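Local coordinates for protein receptor-type adenylate cyclase GRESAG 4.1 (Trypanosoma brucei, PDB 1FX2) that converts ATP to cyclic AMP and diphosphate through its class III cyclase catalytic domain, and could act as a receptor for an unknown ligand, at residues A39-M44 and D62-A67. Numbering follows the deposited sequence.
Sequences AAHHRM and DSFMIA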
# COMPACT_ATOMS: atom_id res chain seq x y z
N ALA A 39 -1.28 -33.53 5.67
CA ALA A 39 -0.02 -34.11 5.25
C ALA A 39 0.29 -33.77 3.79
O ALA A 39 1.44 -33.43 3.49
CB ALA A 39 -0.07 -35.63 5.46
N ALA A 40 -0.75 -33.73 2.92
CA ALA A 40 -0.47 -33.38 1.52
C ALA A 40 -0.05 -31.90 1.42
O ALA A 40 0.80 -31.55 0.61
CB ALA A 40 -1.68 -33.69 0.62
N HIS A 41 -0.75 -31.08 2.22
CA HIS A 41 -0.40 -29.64 2.30
C HIS A 41 1.07 -29.49 2.63
O HIS A 41 1.77 -28.71 2.01
CB HIS A 41 -1.39 -28.99 3.38
CG HIS A 41 -0.89 -27.73 4.03
ND1 HIS A 41 0.01 -27.75 5.09
CD2 HIS A 41 -1.30 -26.44 3.91
CE1 HIS A 41 0.10 -26.52 5.61
NE2 HIS A 41 -0.67 -25.70 4.90
N HIS A 42 1.52 -30.19 3.67
CA HIS A 42 2.95 -30.05 4.03
C HIS A 42 3.89 -30.54 2.93
O HIS A 42 4.94 -29.96 2.69
CB HIS A 42 3.22 -30.83 5.31
CG HIS A 42 2.90 -30.11 6.58
ND1 HIS A 42 1.73 -29.41 6.77
CD2 HIS A 42 3.58 -30.00 7.74
CE1 HIS A 42 1.69 -28.91 7.99
NE2 HIS A 42 2.82 -29.24 8.60
N ARG A 43 3.53 -31.65 2.27
CA ARG A 43 4.40 -32.10 1.21
C ARG A 43 4.51 -31.07 0.08
O ARG A 43 5.58 -30.81 -0.45
CB ARG A 43 3.86 -33.43 0.67
CG ARG A 43 4.05 -34.56 1.60
CD ARG A 43 3.78 -35.84 0.79
NE ARG A 43 2.39 -35.92 0.28
CZ ARG A 43 1.39 -36.45 0.99
NH1 ARG A 43 1.62 -36.91 2.23
NH2 ARG A 43 0.22 -36.66 0.41
N MET A 44 3.35 -30.46 -0.30
CA MET A 44 3.39 -29.44 -1.37
C MET A 44 4.17 -28.20 -0.93
O MET A 44 4.98 -27.69 -1.71
CB MET A 44 1.99 -29.08 -1.81
CG MET A 44 1.31 -30.24 -2.57
SD MET A 44 -0.25 -29.72 -3.34
CE MET A 44 -1.31 -29.71 -1.80
N ASP A 62 -0.60 -26.52 11.27
CA ASP A 62 -0.46 -26.33 9.85
C ASP A 62 0.16 -24.96 9.55
O ASP A 62 0.21 -24.60 8.37
CB ASP A 62 -1.85 -26.43 9.12
CG ASP A 62 -2.94 -25.48 9.73
OD1 ASP A 62 -3.78 -25.90 10.55
OD2 ASP A 62 -2.87 -24.23 9.48
N SER A 63 0.64 -24.25 10.53
CA SER A 63 1.22 -22.93 10.28
C SER A 63 2.68 -23.07 9.89
O SER A 63 3.50 -23.57 10.71
CB SER A 63 1.14 -22.11 11.54
OG SER A 63 -0.17 -22.08 12.21
N PHE A 64 3.07 -22.55 8.74
CA PHE A 64 4.49 -22.52 8.32
C PHE A 64 5.07 -21.12 8.55
O PHE A 64 4.38 -20.09 8.39
CB PHE A 64 4.69 -22.85 6.81
CG PHE A 64 4.82 -24.29 6.51
CD1 PHE A 64 3.69 -25.07 6.42
CD2 PHE A 64 6.06 -24.88 6.29
CE1 PHE A 64 3.82 -26.40 6.12
CE2 PHE A 64 6.20 -26.17 5.99
CZ PHE A 64 5.06 -27.00 5.89
N MET A 65 6.36 -21.12 8.93
CA MET A 65 7.18 -19.86 8.96
C MET A 65 8.34 -20.20 8.05
O MET A 65 9.13 -21.12 8.32
CB MET A 65 7.62 -19.49 10.39
CG MET A 65 8.50 -18.21 10.34
SD MET A 65 9.10 -17.99 12.05
CE MET A 65 10.25 -16.59 11.85
N ILE A 66 8.48 -19.42 6.99
CA ILE A 66 9.51 -19.69 5.93
C ILE A 66 10.35 -18.40 5.71
O ILE A 66 9.79 -17.30 5.73
CB ILE A 66 8.81 -20.03 4.58
CG1 ILE A 66 7.98 -21.34 4.74
CG2 ILE A 66 9.87 -20.25 3.44
CD1 ILE A 66 6.95 -21.52 3.67
N ALA A 67 11.69 -18.56 5.61
CA ALA A 67 12.55 -17.38 5.37
C ALA A 67 13.19 -17.49 3.99
O ALA A 67 13.42 -18.57 3.48
CB ALA A 67 13.66 -17.30 6.46
O HOH W 1 -0.43 -23.23 6.07
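Phe-64 turns the edge of its ring onto one face of His-42, a T-shaped pair with centroids 4.8 Å apart and planes at 61°. The touch comes from one corner of the phenyl ring: Phe-64 CE1 sits over the middle of the imidazole, 3.7 Å from His-42 ND1, while CZ reaches across to CG and CD2. At the rim of the His-42 ring, close to its plane, lies Asp-62 CA, 3.8 Å from His-42 CE1. His-41 meets the same phenyl edge obliquely, its CE1 3.8 Å from Phe-64 CE1, and the three rings form a small aromatic cluster. His-41 CG anti to its backbone N (chi1 157°) and His-42 CG anti to its carbonyl carbon bring the rings of these neighbouring residues together at their ND1 atoms: His-41 ND1 and His-42 ND1 share a hydrogen bond of 2.9 Å. A water lies in the plane of the His-41 ring, 2.7 Å from His-41 NE2, and donates a hydrogen bond to Asp-62 O. Together with the ND1-to-ND1 bond it probably helps fix the rotation of the His-41 ring. That bridge is the polar link between helix and turn, and the ring edge also brings His-41 CE1 to 3.4 Å from Asp-62 O. The carboxylate of Asp-62, a predicted magnesium ligand along with nearby Asp-19, is engaged by Ser-23 OG and Ile-20 N. In the class III cyclase catalytic domain, the cluster thus packs helix 34-51 against the turn and the start of strand 63-68, in a hairpin with strand 55-60 at one side of the central sheet; Thr-59 borders His-42 and Phe-64, and Phe-85 of helix 71-87 meets the ring of His-41.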